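Local coordinates for protein taurocyamine kinase (Schistosoma mansoni, PDB 4WOD) that catalyses the reversible, magnesium-dependent transfer of phosphate between ATP and taurocyamine, as a phosphagen kinase carrying two repeated kinase units in one chain, at residues H20-K25 with I81-K86; D29-K34 with R74-A79; F264-F267 with N271-T274. The protein carries 4 engineered substitutions. All coordinates share one frame; numbering follows the deposited sequence.

Contact 1. Residues H20-K25 with I81-K86; sequences HSLTKK and IADYHK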
ATOM      1  N   HIS A  20      17.593  -5.096   2.575  1.00 23.11           N
ATOM      2  CA  HIS A  20      16.456  -5.638   3.305  1.00 23.11           C
ATOM      3  C   HIS A  20      15.947  -6.899   2.623  1.00 26.24           C
ATOM      4  O   HIS A  20      14.739  -7.135   2.554  1.00 25.80           O
ATOM      5  CB  HIS A  20      15.331  -4.606   3.397  1.00 27.19           C
ATOM      6  CG  HIS A  20      15.774  -3.296   3.963  1.00 27.66           C
ATOM      7  ND1 HIS A  20      15.864  -2.150   3.205  1.00 33.74           N
ATOM      8  CD2 HIS A  20      16.187  -2.959   5.206  1.00 32.89           C
ATOM      9  CE1 HIS A  20      16.296  -1.158   3.962  1.00 34.63           C
ATOM     10  NE2 HIS A  20      16.505  -1.623   5.179  1.00 34.41           N
ATOM     11  N   SER A  21      16.873  -7.690   2.099  1.00 22.08           N
ATOM     12  CA  SER A  21      16.513  -8.845   1.275  1.00 22.87           C
ATOM     13  C   SER A  21      16.047 -10.007   2.130  1.00 20.79           C
ATOM     14  O   SER A  21      16.349 -10.058   3.318  1.00 20.07           O
ATOM     15  CB  SER A  21      17.704  -9.266   0.409  1.00 23.58           C
ATOM     16  OG  SER A  21      18.891  -9.453   1.178  1.00 18.37           O
ATOM     17  N   LEU A  22      15.324 -10.956   1.534  1.00 18.17           N
ATOM     18  CA  LEU A  22      15.048 -12.203   2.236  1.00 20.16           C
ATOM     19  C   LEU A  22      16.341 -12.990   2.428  1.00 20.68           C
ATOM     20  O   LEU A  22      16.425 -13.822   3.327  1.00 18.89           O
ATOM     21  CB  LEU A  22      14.028 -13.050   1.489  1.00 15.59           C
ATOM     22  CG  LEU A  22      12.631 -12.436   1.361  1.00 24.14           C
ATOM     23  CD1 LEU A  22      11.740 -13.277   0.448  1.00 23.31           C
ATOM     24  CD2 LEU A  22      11.987 -12.271   2.746  1.00 25.97           C
ATOM     25  N   THR A  23      17.338 -12.742   1.580  1.00 18.97           N
ATOM     26  CA  THR A  23      18.661 -13.364   1.754  1.00 15.97           C
ATOM     27  C   THR A  23      19.275 -12.942   3.071  1.00 18.63           C
ATOM     28  O   THR A  23      19.844 -13.745   3.801  1.00 20.60           O
ATOM     29  CB  THR A  23      19.630 -12.988   0.618  1.00 19.97           C
ATOM     30  OG1 THR A  23      19.191 -13.603  -0.595  1.00 19.88           O
ATOM     31  CG2 THR A  23      21.044 -13.462   0.934  1.00 16.04           C
ATOM     32  N   LYS A  24      19.152 -11.663   3.376  1.00 15.86           N
ATOM     33  CA  LYS A  24      19.667 -11.129   4.624  1.00 18.86           C
ATOM     34  C   LYS A  24      18.901 -11.758   5.794  1.00 22.00           C
ATOM     35  O   LYS A  24      19.483 -12.130   6.813  1.00 22.33           O
ATOM     36  CB  LYS A  24      19.532  -9.611   4.636  1.00 18.54           C
ATOM     37  CG  LYS A  24      19.980  -8.935   5.912  1.00 21.32           C
ATOM     38  CD  LYS A  24      20.022  -7.450   5.675  1.00 18.95           C
ATOM     39  CE  LYS A  24      20.437  -6.685   6.905  1.00 24.13           C
ATOM     40  NZ  LYS A  24      20.922  -5.333   6.531  1.00 24.20           N
ATOM     41  N   LYS A  25      17.598 -11.927   5.600  1.00 19.79           N
ATOM     42  CA  LYS A  25      16.718 -12.427   6.649  1.00 19.26           C
ATOM     43  C   LYS A  25      17.056 -13.852   7.042  1.00 21.46           C
ATOM     44  O   LYS A  25      17.078 -14.181   8.221  1.00 23.92           O
ATOM     45  CB  LYS A  25      15.266 -12.326   6.189  1.00 20.68           C
ATOM     46  CG  LYS A  25      14.238 -12.687   7.233  1.00 22.34           C
ATOM     47  CD  LYS A  25      12.872 -12.180   6.794  1.00 27.88           C
ATOM     48  CE  LYS A  25      11.747 -12.758   7.622  1.00 30.15           C
ATOM     49  NZ  LYS A  25      10.439 -12.305   7.053  1.00 32.73           N
ATOM     50  N   ILE A  81      11.679 -19.239  -0.008  1.00 18.03           N
ATOM     51  CA  ILE A  81      10.593 -19.519  -0.943  1.00 18.17           C
ATOM     52  C   ILE A  81       9.242 -19.429  -0.244  1.00 19.94           C
ATOM     53  O   ILE A  81       8.313 -18.795  -0.754  1.00 22.42           O
ATOM     54  CB  ILE A  81      10.781 -20.919  -1.591  1.00 20.79           C
ATOM     55  CG1 ILE A  81      11.947 -20.889  -2.585  1.00 17.75           C
ATOM     56  CG2 ILE A  81       9.504 -21.389  -2.280  1.00 15.04           C
ATOM     57  CD1 ILE A  81      12.477 -22.282  -2.948  1.00 16.20           C
ATOM     58  N   ALA A  82       9.143 -20.053   0.931  1.00 21.65           N
ATOM     59  CA  ALA A  82       7.928 -19.995   1.743  1.00 23.29           C
ATOM     60  C   ALA A  82       7.552 -18.544   2.054  1.00 21.60           C
ATOM     61  O   ALA A  82       6.398 -18.164   1.963  1.00 20.87           O
ATOM     62  CB  ALA A  82       8.099 -20.798   3.036  1.00 22.98           C
ATOM     63  N   ASP A  83       8.546 -17.733   2.376  1.00 20.27           N
ATOM     64  CA  ASP A  83       8.339 -16.322   2.653  1.00 19.26           C
ATOM     65  C   ASP A  83       7.860 -15.534   1.412  1.00 22.61           C
ATOM     66  O   ASP A  83       6.795 -14.889   1.449  1.00 22.28           O
ATOM     67  CB  ASP A  83       9.641 -15.734   3.215  1.00 20.48           C
ATOM     68  CG  ASP A  83       9.428 -14.415   3.945  1.00 29.44           C
ATOM     69  OD1 ASP A  83       8.622 -13.583   3.473  1.00 24.62           O
ATOM     70  OD2 ASP A  83      10.078 -14.209   4.998  1.00 30.40           O
ATOM     71  N   TYR A  84       8.633 -15.593   0.321  1.00 17.59           N
ATOM     72  CA  TYR A  84       8.322 -14.843  -0.896  1.00 20.60           C
ATOM     73  C   TYR A  84       6.984 -15.236  -1.514  1.00 20.37           C
ATOM     74  O   TYR A  84       6.199 -14.379  -1.951  1.00 18.07           O
ATOM     75  CB  TYR A  84       9.430 -15.025  -1.948  1.00 21.17           C
ATOM     76  CG  TYR A  84       9.183 -14.198  -3.193  1.00 23.84           C
ATOM     77  CD1 TYR A  84       9.522 -12.851  -3.236  1.00 23.32           C
ATOM     78  CD2 TYR A  84       8.593 -14.760  -4.314  1.00 22.17           C
ATOM     79  CE1 TYR A  84       9.278 -12.093  -4.372  1.00 23.80           C
ATOM     80  CE2 TYR A  84       8.352 -14.014  -5.438  1.00 24.85           C
ATOM     81  CZ  TYR A  84       8.696 -12.690  -5.464  1.00 23.35           C
ATOM     82  OH  TYR A  84       8.446 -11.961  -6.598  1.00 29.71           O
ATOM     83  N   HIS A  85       6.731 -16.536  -1.574  1.00 17.29           N
ATOM     84  CA  HIS A  85       5.524 -17.019  -2.229  1.00 21.43           C
ATOM     85  C   HIS A  85       4.348 -17.128  -1.253  1.00 21.93           C
ATOM     86  O   HIS A  85       3.270 -17.621  -1.620  1.00 21.60           O
ATOM     87  CB  HIS A  85       5.800 -18.365  -2.907  1.00 17.30           C
ATOM     88  CG  HIS A  85       6.648 -18.246  -4.131  1.00 22.85           C
ATOM     89  ND1 HIS A  85       6.157 -17.779  -5.334  1.00 22.30           N
ATOM     90  CD2 HIS A  85       7.960 -18.508  -4.337  1.00 20.60           C
ATOM     91  CE1 HIS A  85       7.132 -17.762  -6.225  1.00 20.41           C
ATOM     92  NE2 HIS A  85       8.233 -18.208  -5.649  1.00 22.01           N
ATOM     93  N   LYS A  86       4.569 -16.654  -0.027  1.00 20.00           N
ATOM     94  CA  LYS A  86       3.557 -16.631   1.041  1.00 28.28           C
ATOM     95  C   LYS A  86       2.917 -17.994   1.230  1.00 27.72           C
ATOM     96  O   LYS A  86       1.699 -18.130   1.170  1.00 24.53           O
ATOM     97  CB  LYS A  86       2.474 -15.588   0.755  1.00 25.67           C
ATOM     98  CG  LYS A  86       2.976 -14.157   0.760  1.00 29.19           C
ATOM     99  CD  LYS A  86       2.122 -13.301  -0.152  1.00 36.92           C
ATOM    100  CE  LYS A  86       2.159 -11.836   0.255  1.00 41.74           C
ATOM    101  NZ  LYS A  86       3.558 -11.342   0.411  1.00 43.03           N
TER
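In the helical N-terminal domain of the phosphagen kinase fold, L22 in the first turn of helix 22-26 meets D83 and Y84 in the last turn of helix 74-84, next to the arginine pocket to which Y84 belongs. The two methyls of L22 divide the work. CD1 lies 3.8 Å from Y84 CB and sits at the ring's edge, while CD2 lies 3.5 Å from D83 OD2, putting an apolar surface beside the carboxylate. K25 adds the charged contact: its extended chain, with CG anti to the backbone N (chi1 -174°), reaches D83 from the opposite direction, and NZ meets the syn lone pair of OD2 at 2.8 Å. Y26 OH also bonds to this oxygen, so two donors restrain the aspartate. Each helix is finished off at its end here. S21 is the N-cap of helix 22-26, its OG accepting from K24 N at 3.1 Å; K86, at positive phi, is the C' residue of the Schellman motif that closes helix 74-84. Around the contact, L22 also rests on L61 of the loop after helix 46-55, and T23 OG1 bonds to N53 in that helix.

Contact 2. Residues D29-K34 with R74-A79; sequences DDIVKK and RDFFDA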
ATOM      1  N   ASP A  29      23.760 -17.129  11.032  1.00 21.39           N
ATOM      2  CA  ASP A  29      24.997 -17.760  11.478  1.00 22.22           C
ATOM      3  C   ASP A  29      24.909 -19.289  11.358  1.00 21.06           C
ATOM      4  O   ASP A  29      25.841 -19.929  10.871  1.00 23.33           O
ATOM      5  CB  ASP A  29      25.333 -17.357  12.928  1.00 23.13           C
ATOM      6  CG  ASP A  29      25.788 -15.899  13.050  1.00 27.73           C
ATOM      7  OD1 ASP A  29      25.979 -15.235  12.007  1.00 29.30           O
ATOM      8  OD2 ASP A  29      25.973 -15.417  14.187  1.00 29.90           O
ATOM      9  N   ASP A  30      23.792 -19.875  11.776  1.00 23.77           N
ATOM     10  CA  ASP A  30      23.682 -21.332  11.750  1.00 23.21           C
ATOM     11  C   ASP A  30      23.695 -21.848  10.315  1.00 20.96           C
ATOM     12  O   ASP A  30      24.277 -22.897  10.024  1.00 20.65           O
ATOM     13  CB  ASP A  30      22.409 -21.801  12.463  1.00 28.60           C
ATOM     14  CG  ASP A  30      22.480 -21.605  13.967  1.00 36.17           C
ATOM     15  OD1 ASP A  30      23.587 -21.312  14.477  1.00 37.58           O
ATOM     16  OD2 ASP A  30      21.433 -21.752  14.634  1.00 32.82           O
ATOM     17  N   ILE A  31      23.037 -21.107   9.431  1.00 19.98           N
ATOM     18  CA  ILE A  31      22.970 -21.484   8.022  1.00 22.45           C
ATOM     19  C   ILE A  31      24.364 -21.437   7.387  1.00 17.79           C
ATOM     20  O   ILE A  31      24.762 -22.344   6.662  1.00 19.90           O
ATOM     21  CB  ILE A  31      21.999 -20.564   7.239  1.00 19.96           C
ATOM     22  CG1 ILE A  31      20.537 -20.960   7.514  1.00 22.38           C
ATOM     23  CG2 ILE A  31      22.316 -20.594   5.732  1.00 17.69           C
ATOM     24  CD1 ILE A  31      20.123 -22.352   6.953  1.00 18.15           C
ATOM     25  N   VAL A  32      25.107 -20.376   7.672  1.00 17.25           N
ATOM     26  CA  VAL A  32      26.480 -20.250   7.177  1.00 17.88           C
ATOM     27  C   VAL A  32      27.353 -21.391   7.686  1.00 20.04           C
ATOM     28  O   VAL A  32      28.122 -21.990   6.928  1.00 18.54           O
ATOM     29  CB  VAL A  32      27.102 -18.904   7.588  1.00 20.96           C
ATOM     30  CG1 VAL A  32      28.617 -18.879   7.317  1.00 19.32           C
ATOM     31  CG2 VAL A  32      26.416 -17.768   6.864  1.00 19.36           C
ATOM     32  N   LYS A  33      27.223 -21.695   8.972  1.00 21.23           N
ATOM     33  CA  LYS A  33      28.009 -22.761   9.593  1.00 21.42           C
ATOM     34  C   LYS A  33      27.706 -24.111   8.961  1.00 20.48           C
ATOM     35  O   LYS A  33      28.598 -24.921   8.723  1.00 21.53           O
ATOM     36  CB  LYS A  33      27.727 -22.812  11.089  1.00 26.23           C
ATOM     37  CG  LYS A  33      28.696 -23.665  11.870  1.00 30.59           C
ATOM     38  CD  LYS A  33      28.771 -23.153  13.303  1.00 39.99           C
ATOM     39  CE  LYS A  33      29.038 -21.648  13.304  1.00 35.40           C
ATOM     40  NZ  LYS A  33      28.694 -20.985  14.598  1.00 45.74           N
ATOM     41  N   LYS A  34      26.430 -24.344   8.680  1.00 20.84           N
ATOM     42  CA  LYS A  34      26.012 -25.604   8.091  1.00 16.89           C
ATOM     43  C   LYS A  34      26.529 -25.787   6.660  1.00 19.91           C
ATOM     44  O   LYS A  34      26.963 -26.874   6.297  1.00 19.82           O
ATOM     45  CB  LYS A  34      24.489 -25.711   8.106  1.00 19.64           C
ATOM     46  CG  LYS A  34      23.979 -27.023   7.552  1.00 21.32           C
ATOM     47  CD  LYS A  34      22.490 -27.179   7.807  1.00 26.61           C
ATOM     48  CE  LYS A  34      22.074 -28.619   7.547  1.00 28.39           C
ATOM     49  NZ  LYS A  34      20.605 -28.763   7.587  1.00 35.36           N
ATOM     50  N   ARG A  74      18.731 -26.584   1.199  1.00 16.19           N
ATOM     51  CA  ARG A  74      17.286 -26.526   1.435  1.00 19.30           C
ATOM     52  C   ARG A  74      16.799 -25.714   2.644  1.00 17.93           C
ATOM     53  O   ARG A  74      15.763 -25.068   2.564  1.00 18.42           O
ATOM     54  CB  ARG A  74      16.736 -27.935   1.569  1.00 19.59           C
ATOM     55  CG  ARG A  74      15.233 -27.930   1.661  1.00 25.78           C
ATOM     56  CD  ARG A  74      14.617 -29.050   0.899  1.00 31.47           C
ATOM     57  NE  ARG A  74      13.264 -29.282   1.371  1.00 30.77           N
ATOM     58  CZ  ARG A  74      12.647 -30.449   1.257  1.00 32.28           C
ATOM     59  NH1 ARG A  74      13.279 -31.468   0.680  1.00 32.14           N
ATOM     60  NH2 ARG A  74      11.420 -30.594   1.727  1.00 32.26           N
ATOM     61  N   ASP A  75      17.520 -25.761   3.763  1.00 19.43           N
ATOM     62  CA  ASP A  75      17.072 -25.043   4.963  1.00 21.06           C
ATOM     63  C   ASP A  75      16.974 -23.547   4.680  1.00 21.16           C
ATOM     64  O   ASP A  75      16.126 -22.848   5.241  1.00 24.38           O
ATOM     65  CB  ASP A  75      18.020 -25.264   6.153  1.00 18.70           C
ATOM     66  CG  ASP A  75      18.100 -26.706   6.602  1.00 27.25           C
ATOM     67  OD1 ASP A  75      17.259 -27.542   6.195  1.00 24.49           O
ATOM     68  OD2 ASP A  75      19.018 -26.997   7.392  1.00 30.64           O
ATOM     69  N   PHE A  76      17.872 -23.065   3.822  1.00 20.25           N
ATOM     70  CA  PHE A  76      17.910 -21.661   3.425  1.00 20.06           C
ATOM     71  C   PHE A  76      16.841 -21.360   2.374  1.00 19.21           C
ATOM     72  O   PHE A  76      16.013 -20.465   2.555  1.00 18.89           O
ATOM     73  CB  PHE A  76      19.310 -21.302   2.899  1.00 19.97           C
ATOM     74  CG  PHE A  76      19.398 -19.956   2.219  1.00 20.02           C
ATOM     75  CD1 PHE A  76      19.383 -18.777   2.961  1.00 22.97           C
ATOM     76  CD2 PHE A  76      19.528 -19.868   0.829  1.00 19.29           C
ATOM     77  CE1 PHE A  76      19.472 -17.531   2.329  1.00 19.61           C
ATOM     78  CE2 PHE A  76      19.618 -18.614   0.181  1.00 17.39           C
ATOM     79  CZ  PHE A  76      19.591 -17.448   0.933  1.00 19.44           C
ATOM     80  N   PHE A  77      16.856 -22.104   1.269  1.00 19.63           N
ATOM     81  CA  PHE A  77      15.938 -21.783   0.163  1.00 18.00           C
ATOM     82  C   PHE A  77      14.463 -22.020   0.501  1.00 21.14           C
ATOM     83  O   PHE A  77      13.607 -21.275   0.020  1.00 19.64           O
ATOM     84  CB  PHE A  77      16.306 -22.576  -1.100  1.00 17.48           C
ATOM     85  CG  PHE A  77      17.420 -21.955  -1.902  1.00 17.74           C
ATOM     86  CD1 PHE A  77      17.170 -20.874  -2.742  1.00 18.68           C
ATOM     87  CD2 PHE A  77      18.716 -22.439  -1.808  1.00 15.00           C
ATOM     88  CE1 PHE A  77      18.199 -20.286  -3.482  1.00 17.99           C
ATOM     89  CE2 PHE A  77      19.749 -21.860  -2.553  1.00 17.50           C
ATOM     90  CZ  PHE A  77      19.482 -20.770  -3.391  1.00 13.94           C
ATOM     91  N   ASP A  78      14.156 -23.057   1.287  1.00 19.06           N
ATOM     92  CA  ASP A  78      12.754 -23.324   1.636  1.00 22.05           C
ATOM     93  C   ASP A  78      12.208 -22.167   2.468  1.00 23.22           C
ATOM     94  O   ASP A  78      11.056 -21.753   2.311  1.00 17.80           O
ATOM     95  CB  ASP A  78      12.603 -24.647   2.386  1.00 23.80           C
ATOM     96  CG  ASP A  78      12.359 -25.813   1.449  1.00 28.51           C
ATOM     97  OD1 ASP A  78      12.434 -25.598   0.219  1.00 29.83           O
ATOM     98  OD2 ASP A  78      12.103 -26.939   1.933  1.00 32.57           O
ATOM     99  N   ALA A  79      13.062 -21.624   3.324  1.00 16.68           N
ATOM    100  CA  ALA A  79      12.678 -20.477   4.129  1.00 18.12           C
ATOM    101  C   ALA A  79      12.409 -19.270   3.235  1.00 19.21           C
ATOM    102  O   ALA A  79      11.377 -18.599   3.385  1.00 20.72           O
ATOM    103  CB  ALA A  79      13.755 -20.167   5.158  1.00 21.19           C
TER
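I31 of helix 29-35 packs on D75 and F76 of helix 74-84 in a helix pair of the N-terminal domain, whose short segments run nearer antiparallel than perpendicular (138°) with axes 10.4 Å apart. That spacing is wide enough for side chains to fill the interface, and the branched isoleucine does this with two arms. With chi1 at -77°, CG1 stands beside the backbone N, and CD1 at its end reaches the other helix, 3.7 Å from D75 CB and 3.9 Å from F76 N. CG2, anti to the backbone N, meets F76 CB at 4.2 Å. The phenylalanine starts toward helix 29-35, but its ring swings off to the buried side, where L46 and V50 of helix 46-55, together with P62 and Y26, receive it; a large flat hydrocarbon suits this junction of several helices. I31 touches L46 as well, joining the packed side of the pair to the same third helix.

The other side belongs to solvent-exposed charges. K34 reaches over to helix 74-84 with an extended chain, and NZ pairs with D75 OD2 in a salt bridge; at 2.4 Å the modelled separation is too short to be taken literally, so its exact geometry is doubtful. Long, flexible lysine and short aspartate suit such a rim, where the charged ends remain near water while the D75 CB still packs on I31. Within helix 74-84 itself, R74, beside D75 in sequence, reaches one turn on to D78, whose OD1 pairs with R261: R74 NE lies 2.7 Å from D78 OD2, which sits in the guanidinium plane.

Contact 3. Residues F264-F267 with N271-T274; sequences FITF and NLGT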
ATOM      1  N   PHE A 264       8.584 -26.398 -11.605  1.00 15.64           N
ATOM      2  CA  PHE A 264       9.704 -26.188 -12.532  1.00 13.01           C
ATOM      3  C   PHE A 264      10.777 -25.314 -11.883  1.00 16.60           C
ATOM      4  O   PHE A 264      10.511 -24.196 -11.404  1.00 14.37           O
ATOM      5  CB  PHE A 264       9.240 -25.549 -13.834  1.00 11.75           C
ATOM      6  CG  PHE A 264       8.424 -26.460 -14.700  1.00 12.90           C
ATOM      7  CD1 PHE A 264       9.035 -27.504 -15.387  1.00 12.91           C
ATOM      8  CD2 PHE A 264       7.061 -26.284 -14.817  1.00 15.01           C
ATOM      9  CE1 PHE A 264       8.293 -28.351 -16.194  1.00 16.22           C
ATOM     10  CE2 PHE A 264       6.300 -27.128 -15.628  1.00 15.04           C
ATOM     11  CZ  PHE A 264       6.924 -28.148 -16.323  1.00 14.82           C
ATOM     12  N   ILE A 265      11.984 -25.842 -11.853  1.00 15.58           N
ATOM     13  CA  ILE A 265      13.125 -25.102 -11.311  1.00 15.12           C
ATOM     14  C   ILE A 265      13.483 -23.928 -12.220  1.00 16.85           C
ATOM     15  O   ILE A 265      13.473 -24.051 -13.457  1.00 13.99           O
ATOM     16  CB  ILE A 265      14.350 -26.027 -11.148  1.00 15.23           C
ATOM     17  CG1 ILE A 265      14.000 -27.250 -10.288  1.00 15.82           C
ATOM     18  CG2 ILE A 265      15.563 -25.260 -10.594  1.00 15.58           C
ATOM     19  CD1 ILE A 265      13.371 -26.932  -8.941  1.00 20.33           C
ATOM     20  N   THR A 266      13.786 -22.790 -11.608  1.00 13.64           N
ATOM     21  CA  THR A 266      14.264 -21.623 -12.345  1.00 16.81           C
ATOM     22  C   THR A 266      15.455 -21.030 -11.624  1.00 15.96           C
ATOM     23  O   THR A 266      15.682 -21.358 -10.463  1.00 16.33           O
ATOM     24  CB  THR A 266      13.167 -20.545 -12.493  1.00 17.37           C
ATOM     25  OG1 THR A 266      12.566 -20.309 -11.205  1.00 16.45           O
ATOM     26  CG2 THR A 266      12.114 -21.032 -13.505  1.00 14.36           C
ATOM     27  N   PHE A 267      16.196 -20.166 -12.316  1.00 15.02           N
ATOM     28  CA  PHE A 267      17.382 -19.494 -11.740  1.00 17.66           C
ATOM     29  C   PHE A 267      17.007 -18.592 -10.563  1.00 16.42           C
ATOM     30  O   PHE A 267      17.687 -18.566  -9.532  1.00 18.43           O
ATOM     31  CB  PHE A 267      18.096 -18.695 -12.834  1.00 16.42           C
ATOM     32  CG  PHE A 267      19.329 -17.952 -12.374  1.00 16.40           C
ATOM     33  CD1 PHE A 267      20.461 -18.622 -11.949  1.00 15.34           C
ATOM     34  CD2 PHE A 267      19.362 -16.564 -12.417  1.00 19.88           C
ATOM     35  CE1 PHE A 267      21.604 -17.917 -11.554  1.00 14.52           C
ATOM     36  CE2 PHE A 267      20.494 -15.864 -12.034  1.00 15.87           C
ATOM     37  CZ  PHE A 267      21.611 -16.544 -11.598  1.00 18.20           C
ATOM     38  N   ASN A 271      10.223 -17.158  -9.836  1.00 17.76           N
ATOM     39  CA  ASN A 271       9.576 -17.787 -10.994  1.00 20.50           C
ATOM     40  C   ASN A 271       9.454 -19.305 -10.934  1.00 18.37           C
ATOM     41  O   ASN A 271       9.357 -19.949 -11.974  1.00 20.56           O
ATOM     42  CB  ASN A 271      10.329 -17.422 -12.270  1.00 17.13           C
ATOM     43  CG  ASN A 271      10.078 -15.991 -12.695  1.00 23.36           C
ATOM     44  OD1 ASN A 271       8.935 -15.534 -12.724  1.00 29.53           O
ATOM     45  ND2 ASN A 271      11.143 -15.274 -13.012  1.00 25.85           N
ATOM     46  N   LEU A 272       9.478 -19.873  -9.733  1.00 14.55           N
ATOM     47  CA  LEU A 272       9.285 -21.319  -9.549  1.00 15.48           C
ATOM     48  C   LEU A 272       7.832 -21.720  -9.752  1.00 21.00           C
ATOM     49  O   LEU A 272       6.937 -20.856  -9.853  1.00 20.16           O
ATOM     50  CB  LEU A 272       9.735 -21.737  -8.144  1.00 12.70           C
ATOM     51  CG  LEU A 272      11.230 -21.575  -7.863  1.00 17.89           C
ATOM     52  CD1 LEU A 272      11.503 -21.726  -6.347  1.00 11.26           C
ATOM     53  CD2 LEU A 272      12.095 -22.579  -8.679  1.00 15.60           C
ATOM     54  N   GLY A 273       7.593 -23.027  -9.796  1.00 15.28           N
ATOM     55  CA  GLY A 273       6.234 -23.549  -9.889  1.00 18.15           C
ATOM     56  C   GLY A 273       5.770 -23.659 -11.325  1.00 16.01           C
ATOM     57  O   GLY A 273       6.243 -24.537 -12.062  1.00 14.70           O
ATOM     58  N   THR A 274       4.851 -22.775 -11.727  1.00 18.00           N
ATOM     59  CA  THR A 274       4.417 -22.713 -13.117  1.00 14.55           C
ATOM     60  C   THR A 274       5.411 -21.986 -14.000  1.00 15.50           C
ATOM     61  O   THR A 274       5.431 -22.213 -15.204  1.00 13.49           O
ATOM     62  CB  THR A 274       3.054 -21.996 -13.295  1.00 14.19           C
ATOM     63  OG1 THR A 274       3.153 -20.621 -12.868  1.00 13.65           O
ATOM     64  CG2 THR A 274       1.967 -22.717 -12.505  1.00 15.51           C
TER
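This is a buried contact made largely with backbone atoms, in which F264, I265 and T266 face N271, L272 and G273 where the loop between strands 263-264 and 277-283 doubles back on itself in the phosphagen kinase catalytic domain. The intervening residues include C268, and N271 lines the pocket of the bound arginine, consistent with the contact closing the base of a loop that carries the predicted active-site cysteine. One direct hydrogen bond joins the two limbs: F264 N gives to G273 O at 3.0 Å, nearly straight (167°) and onto a lone pair in the carbonyl plane. Glycine fits here because, at the backbone angles of G273, a CB would be jammed against the carbonyl O of L272.

L272 sends CD2 back against the 264-266 backbone. This methyl rests 3.4 Å from T266 N and 3.8 Å from I265 CA, near F264 O as well, and a leucine suits the place by offering a branch that can touch main chain without needing a polar partner. T266 answers with both branches: CG2 is 3.3 Å from N271 O, while OG1, placed between backbone N and carbonyl carbon by chi1 49°, packs against the N271 carbonyl carbon and is hydrogen-bonded to C268 O. A threonine thus supplies a methyl for packing and a hydroxyl for the cysteine's own backbone. N271 OD1 is bonded to R123, a predicted ATP-binding residue, which probably helps to hold the amide in the arginine pocket. At the far end the F264 ring, in a cation-pi contact with R126, presents its edge to G273 O, which lies near the ring plane and 3.4 Å from CD2.

Contacts 1 and 2 share helix 74-84 and join it to two successive helices, 22-26 and 29-35; each combines one branched aliphatic residue with a lysine-aspartate salt bridge. Contact 1 is a surface contact, whereas contact 2 is partly buried through its phenylalanine, whose ring also meets the backbone of 20-25 where F76 CE1 approaches T23 O. Contact 3, in the catalytic domain, is buried and relies on a backbone hydrogen bond and close fit, without a salt bridge between its segments. It meets contact 1 through I81 and L272, and Y84 and N271 bring both to the bound arginine; contact 2 lies farther from that pocket.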